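Long-range contacts in benzoylformate decarboxylase (Mycobacterium smegmatis, PDB 4Q9D), which belongs to the thiamine pyrophosphate-dependent enzyme family, its chain carrying three parallel-sheet domains and a bound magnesium ion, in an assembly of four chains: residues D425-A430 and P453-V458; G408-V413 and I441-T446. All blocks are in the same frame, centred on the assembly; numbering follows the deposited sequence.

Both contacts lie in the C-terminal thiamine pyrophosphate-binding domain, their centres about 11 Å apart: contact 1 pairs two strands of its parallel sheet, and contact 2 packs two helices against each other beside it. Their segments alternate along the chain, since each helix runs on toward one of the paired strands. They meet where Ile454 of contact 1 presses CD1 onto Ala412 O, 3.4 Å away, and Val428 CG1 rests on Ala412 CB at 3.9 Å. Further along, the same two strands lead to Asp434 and Asn461, which with Glu463 bind the magnesium ion. That ion is about 12 Å from the Val457 side chain and about 13 Å from that of Val409.

Contact 1 of 2, residues D425-A430 and P453-V458; sequences DRTVVA and PIVFVV
Val428 and Ile454, Val429 and Val455, and Ala430 and Phe456 pair as parallel neighbours in the sheet of the C-terminal domain, the two strand axes 4.8 Å apart. Val428 N gives a nearly straight bond to Pro453 O at 3.0 Å, and Val428 O takes Val455 N. Then Ala430 N reaches Val455 O, while Ala430 O receives Val457 N at 2.7 Å. Three CA-H...O contacts fill in between, so that Val428 O, for instance, is also approached by Ile454 CA.

This stretch is the tight part. Val428, Ala430, Ile454 and Phe456 share one face, where helix 408-421 packs on Val428, Ile454 and Phe456. Ala430 suits its place beside the bulky Phe456, its CB meeting CD1 obliquely at 4.0 Å. Within its own strand Ile454 lays CG2 3.4 Å above the Phe456 ring, offset toward the rim. Val429 and Val455 point to the other face, where Leu513 and Ala516 of helix 506-518 pack on Val455. Beta-branched valine and isoleucine suit such extended backbone.

The entrance is looser and partly exposed. Pro453, ahead of its strand, touches Arg426 O with CG at 3.6 Å. Thr427 has CG2 anti to the backbone N, and this methyl lies 3.5 Å from Pro453 O and 4.1 Å from Val455 CG2.

Arg426 turns its charge elsewhere, its NE forming a salt bridge with Asp419 of helix 408-421 and its NH1 a hydrogen bond with Ala395 O. The chemistry is thus divided: backbone amides and carbonyls fix which residues stand opposite each other, and the side chains, alternating above and below, give hydrocarbon to the helices on both faces.

Contact 2 of 2, residues G408-V413 and I441-T446; sequences GVPAAV and IQAIWT
A helix-helix packing beside the parallel sheet of the C-terminal alpha/beta domain joins the start of helix 408-421, through Val409, Pro410 and Val413, to Ala443, Ile444 and Thr446. The second helix, 443-449, belongs to the beta-alpha-beta crossover between strands 428-433 and 454-460, and Phe456 of the latter strand touches both Val409 and Ile444.

The backbones come nearest at Pro410 and Ala443, whose CA atoms are 5.1 Å apart. Alanine suits so close an approach: its single methyl, CB, meets both CA and CB of Pro410 at 3.7 Å. Proline is well tolerated in the first turn of a helix, where its lack of an N-H costs no helical bond, and its ring adds a compact apolar surface.

On the sheet side, Val409 has CG1 anti to the backbone N (chi1 170°), and this methyl touches Ile444 CG2 at 3.7 Å and Ala443 CB at 4.0 Å. Helix 50-64 of the N-terminal domain of the same chain packs on Pro410, Val413, Ala443 and Thr446, so the contact also lies at a junction between domains. Thr446 serves both chemistries there, its OG1 bonding to Leu46 O and its methyl turned to Val413. The two side chains cross at about a right angle, with Val413 CG1 3.8 Å from Thr446 CG2, while the other valine methyl, CG2, lies 3.6 Å from Ala443 O.

Contact 1 of 2, residues D425-A430 and P453-V458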
loop_
_atom_site.group_PDB
_atom_site.type_symbol
_atom_site.label_atom_id
_atom_site.label_comp_id
_atom_site.label_asym_id
_atom_site.label_seq_id
_atom_site.Cartn_x
_atom_site.Cartn_y
_atom_site.Cartn_z
ATOM N N ASP B 425 -25.716 -29.826 19.643
ATOM C CA ASP B 425 -26.821 -29.274 20.421
ATOM C C ASP B 425 -26.270 -28.748 21.745
ATOM O O ASP B 425 -25.987 -29.517 22.646
ATOM C CB ASP B 425 -27.868 -30.379 20.661
ATOM C CG ASP B 425 -28.984 -29.971 21.633
ATOM O OD1 ASP B 425 -29.296 -28.775 21.776
ATOM O OD2 ASP B 425 -29.578 -30.880 22.250
ATOM N N ARG B 426 -26.096 -27.435 21.863
ATOM C CA ARG B 426 -25.588 -26.878 23.108
ATOM C C ARG B 426 -26.004 -25.440 23.153
ATOM O O ARG B 426 -26.503 -24.879 22.150
ATOM C CB ARG B 426 -24.063 -27.001 23.201
ATOM C CG ARG B 426 -23.313 -26.036 22.296
ATOM C CD ARG B 426 -21.800 -26.140 22.451
ATOM N NE ARG B 426 -21.162 -25.419 21.362
ATOM C CZ ARG B 426 -19.851 -25.318 21.185
ATOM N NH1 ARG B 426 -19.006 -25.906 22.020
ATOM N NH2 ARG B 426 -19.386 -24.622 20.163
ATOM N N THR B 427 -25.817 -24.853 24.323
ATOM C CA THR B 427 -26.167 -23.472 24.529
ATOM C C THR B 427 -24.896 -22.637 24.515
ATOM O O THR B 427 -23.817 -23.098 24.905
ATOM C CB THR B 427 -26.986 -23.265 25.836
ATOM O OG1 THR B 427 -28.219 -23.981 25.730
ATOM C CG2 THR B 427 -27.333 -21.785 26.048
ATOM N N VAL B 428 -25.031 -21.423 24.001
ATOM C CA VAL B 428 -23.960 -20.442 24.063
ATOM C C VAL B 428 -24.309 -19.436 25.143
ATOM O O VAL B 428 -25.394 -18.827 25.128
ATOM C CB VAL B 428 -23.765 -19.701 22.719
ATOM C CG1 VAL B 428 -22.698 -18.578 22.882
ATOM C CG2 VAL B 428 -23.340 -20.678 21.654
ATOM N N VAL B 429 -23.396 -19.282 26.090
ATOM C CA VAL B 429 -23.551 -18.299 27.153
ATOM C C VAL B 429 -22.487 -17.223 26.940
ATOM O O VAL B 429 -21.288 -17.498 26.955
ATOM C CB VAL B 429 -23.369 -18.950 28.533
ATOM C CG1 VAL B 429 -23.406 -17.872 29.661
ATOM C CG2 VAL B 429 -24.431 -20.045 28.725
ATOM N N ALA B 430 -22.940 -16.000 26.726
ATOM C CA ALA B 430 -22.052 -14.902 26.417
ATOM C C ALA B 430 -22.138 -13.914 27.553
ATOM O O ALA B 430 -23.213 -13.394 27.845
ATOM C CB ALA B 430 -22.467 -14.229 25.056
ATOM N N PRO B 453 -30.060 -20.649 20.440
ATOM C CA PRO B 453 -29.972 -20.851 21.894
ATOM C C PRO B 453 -28.768 -20.107 22.446
ATOM O O PRO B 453 -27.724 -20.694 22.776
ATOM C CB PRO B 453 -29.792 -22.372 22.044
ATOM C CG PRO B 453 -29.011 -22.750 20.780
ATOM C CD PRO B 453 -29.548 -21.811 19.679
ATOM N N ILE B 454 -28.938 -18.796 22.576
ATOM C CA ILE B 454 -27.904 -17.962 23.130
ATOM C C ILE B 454 -28.464 -17.187 24.313
ATOM O O ILE B 454 -29.520 -16.556 24.222
ATOM C CB ILE B 454 -27.366 -16.954 22.102
ATOM C CG1 ILE B 454 -26.927 -17.663 20.810
ATOM C CG2 ILE B 454 -26.216 -16.146 22.724
ATOM C CD1 ILE B 454 -26.560 -16.664 19.724
ATOM N N VAL B 455 -27.740 -17.231 25.421
ATOM C CA VAL B 455 -28.102 -16.433 26.583
ATOM C C VAL B 455 -27.047 -15.358 26.733
ATOM O O VAL B 455 -25.892 -15.656 27.044
ATOM C CB VAL B 455 -28.155 -17.291 27.882
ATOM C CG1 VAL B 455 -28.574 -16.421 29.052
ATOM C CG2 VAL B 455 -29.116 -18.481 27.703
ATOM N N PHE B 456 -27.429 -14.114 26.470
ATOM C CA PHE B 456 -26.512 -12.983 26.596
ATOM C C PHE B 456 -26.667 -12.459 28.026
ATOM O O PHE B 456 -27.743 -11.981 28.402
ATOM C CB PHE B 456 -26.896 -11.851 25.605
ATOM C CG PHE B 456 -26.787 -12.242 24.140
ATOM C CD1 PHE B 456 -25.553 -12.240 23.487
ATOM C CD2 PHE B 456 -27.911 -12.617 23.427
ATOM C CE1 PHE B 456 -25.445 -12.594 22.123
ATOM C CE2 PHE B 456 -27.819 -12.980 22.053
ATOM C CZ PHE B 456 -26.578 -12.978 21.416
ATOM N N VAL B 457 -25.609 -12.540 28.816
ATOM C CA VAL B 457 -25.643 -12.022 30.168
ATOM C C VAL B 457 -24.855 -10.730 30.183
ATOM O O VAL B 457 -23.630 -10.724 30.055
ATOM C CB VAL B 457 -25.015 -12.998 31.159
ATOM C CG1 VAL B 457 -24.979 -12.369 32.575
ATOM C CG2 VAL B 457 -25.750 -14.302 31.143
ATOM N N VAL B 458 -25.567 -9.625 30.321
ATOM C CA VAL B 458 -24.956 -8.310 30.194
ATOM C C VAL B 458 -24.725 -7.674 31.560
ATOM O O VAL B 458 -25.658 -7.447 32.320
ATOM C CB VAL B 458 -25.845 -7.383 29.316
ATOM C CG1 VAL B 458 -25.282 -5.976 29.284
ATOM C CG2 VAL B 458 -25.972 -7.957 27.888
#

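Contact 2 of 2, residues G408-V413 and I441-T446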
loop_
_atom_site.group_PDB
_atom_site.type_symbol
_atom_site.label_atom_id
_atom_site.label_comp_id
_atom_site.label_asym_id
_atom_site.label_seq_id
_atom_site.Cartn_x
_atom_site.Cartn_y
_atom_site.Cartn_z
ATOM N N GLY B 408 -17.855 -10.247 20.560
ATOM C CA GLY B 408 -18.455 -11.427 21.182
ATOM C C GLY B 408 -19.933 -11.620 20.896
ATOM O O GLY B 408 -20.420 -12.752 20.779
ATOM N N VAL B 409 -20.659 -10.518 20.772
ATOM C CA VAL B 409 -22.092 -10.620 20.523
ATOM C C VAL B 409 -22.373 -11.244 19.138
ATOM O O VAL B 409 -23.068 -12.238 19.025
ATOM C CB VAL B 409 -22.822 -9.235 20.695
ATOM C CG1 VAL B 409 -24.272 -9.312 20.204
ATOM C CG2 VAL B 409 -22.810 -8.788 22.165
ATOM N N PRO B 410 -21.833 -10.649 18.057
ATOM C CA PRO B 410 -22.056 -11.313 16.750
ATOM C C PRO B 410 -21.354 -12.666 16.625
ATOM O O PRO B 410 -21.899 -13.569 15.978
ATOM C CB PRO B 410 -21.521 -10.294 15.712
ATOM C CG PRO B 410 -20.584 -9.355 16.522
ATOM C CD PRO B 410 -21.263 -9.303 17.924
ATOM N N ALA B 411 -20.160 -12.818 17.207
ATOM C CA ALA B 411 -19.495 -14.127 17.190
ATOM C C ALA B 411 -20.351 -15.206 17.864
ATOM O O ALA B 411 -20.401 -16.351 17.400
ATOM C CB ALA B 411 -18.110 -14.046 17.866
ATOM N N ALA B 412 -21.011 -14.852 18.965
ATOM C CA ALA B 412 -21.919 -15.804 19.618
ATOM C C ALA B 412 -23.031 -16.286 18.664
ATOM O O ALA B 412 -23.403 -17.457 18.676
ATOM C CB ALA B 412 -22.536 -15.187 20.879
ATOM N N VAL B 413 -23.586 -15.363 17.881
ATOM C CA VAL B 413 -24.626 -15.686 16.913
ATOM C C VAL B 413 -24.027 -16.625 15.856
ATOM O O VAL B 413 -24.622 -17.645 15.502
ATOM C CB VAL B 413 -25.172 -14.408 16.218
ATOM C CG1 VAL B 413 -26.259 -14.771 15.172
ATOM C CG2 VAL B 413 -25.747 -13.443 17.239
ATOM N N ILE B 441 -24.610 -4.369 18.981
ATOM C CA ILE B 441 -25.883 -4.728 19.569
ATOM C C ILE B 441 -26.897 -5.246 18.539
ATOM O O ILE B 441 -27.660 -6.170 18.835
ATOM C CB ILE B 441 -26.461 -3.543 20.426
ATOM C CG1 ILE B 441 -27.554 -4.031 21.400
ATOM C CG2 ILE B 441 -26.904 -2.361 19.557
ATOM C CD1 ILE B 441 -27.848 -2.961 22.518
ATOM N N GLN B 442 -26.870 -4.717 17.317
ATOM C CA GLN B 442 -27.840 -5.149 16.289
ATOM C C GLN B 442 -27.695 -6.623 15.936
ATOM O O GLN B 442 -28.604 -7.208 15.333
ATOM C CB GLN B 442 -27.736 -4.303 14.990
ATOM C CG GLN B 442 -27.592 -2.776 15.231
ATOM C CD GLN B 442 -26.129 -2.351 15.255
ATOM O OE1 GLN B 442 -25.291 -3.043 15.844
ATOM N NE2 GLN B 442 -25.804 -1.241 14.565
ATOM N N ALA B 443 -26.547 -7.225 16.256
ATOM C CA ALA B 443 -26.387 -8.653 15.943
ATOM C C ALA B 443 -27.452 -9.500 16.660
ATOM O O ALA B 443 -27.750 -10.583 16.208
ATOM C CB ALA B 443 -24.988 -9.159 16.297
ATOM N N ILE B 444 -27.996 -9.030 17.791
ATOM C CA ILE B 444 -28.948 -9.870 18.523
ATOM C C ILE B 444 -30.255 -10.083 17.723
ATOM O O ILE B 444 -30.983 -11.047 17.944
ATOM C CB ILE B 444 -29.236 -9.346 19.948
ATOM C CG1 ILE B 444 -30.003 -8.040 19.911
ATOM C CG2 ILE B 444 -27.930 -9.160 20.731
ATOM C CD1 ILE B 444 -30.151 -7.426 21.326
ATOM N N TRP B 445 -30.506 -9.206 16.755
ATOM C CA TRP B 445 -31.670 -9.335 15.873
ATOM C C TRP B 445 -31.536 -10.608 15.065
ATOM O O TRP B 445 -32.507 -11.335 14.874
ATOM C CB TRP B 445 -31.779 -8.117 14.932
ATOM C CG TRP B 445 -32.918 -8.192 13.970
ATOM C CD1 TRP B 445 -34.231 -7.898 14.228
ATOM C CD2 TRP B 445 -32.853 -8.558 12.581
ATOM N NE1 TRP B 445 -34.983 -8.074 13.093
ATOM C CE2 TRP B 445 -34.172 -8.475 12.066
ATOM C CE3 TRP B 445 -31.815 -8.969 11.727
ATOM C CZ2 TRP B 445 -34.488 -8.786 10.727
ATOM C CZ3 TRP B 445 -32.125 -9.264 10.378
ATOM C CH2 TRP B 445 -33.450 -9.168 9.903
ATOM N N THR B 446 -30.330 -10.870 14.572
ATOM C CA THR B 446 -30.071 -12.105 13.833
ATOM C C THR B 446 -30.266 -13.330 14.737
ATOM O O THR B 446 -30.789 -14.354 14.295
ATOM C CB THR B 446 -28.638 -12.097 13.240
ATOM O OG1 THR B 446 -28.477 -10.948 12.412
ATOM C CG2 THR B 446 -28.362 -13.357 12.402
#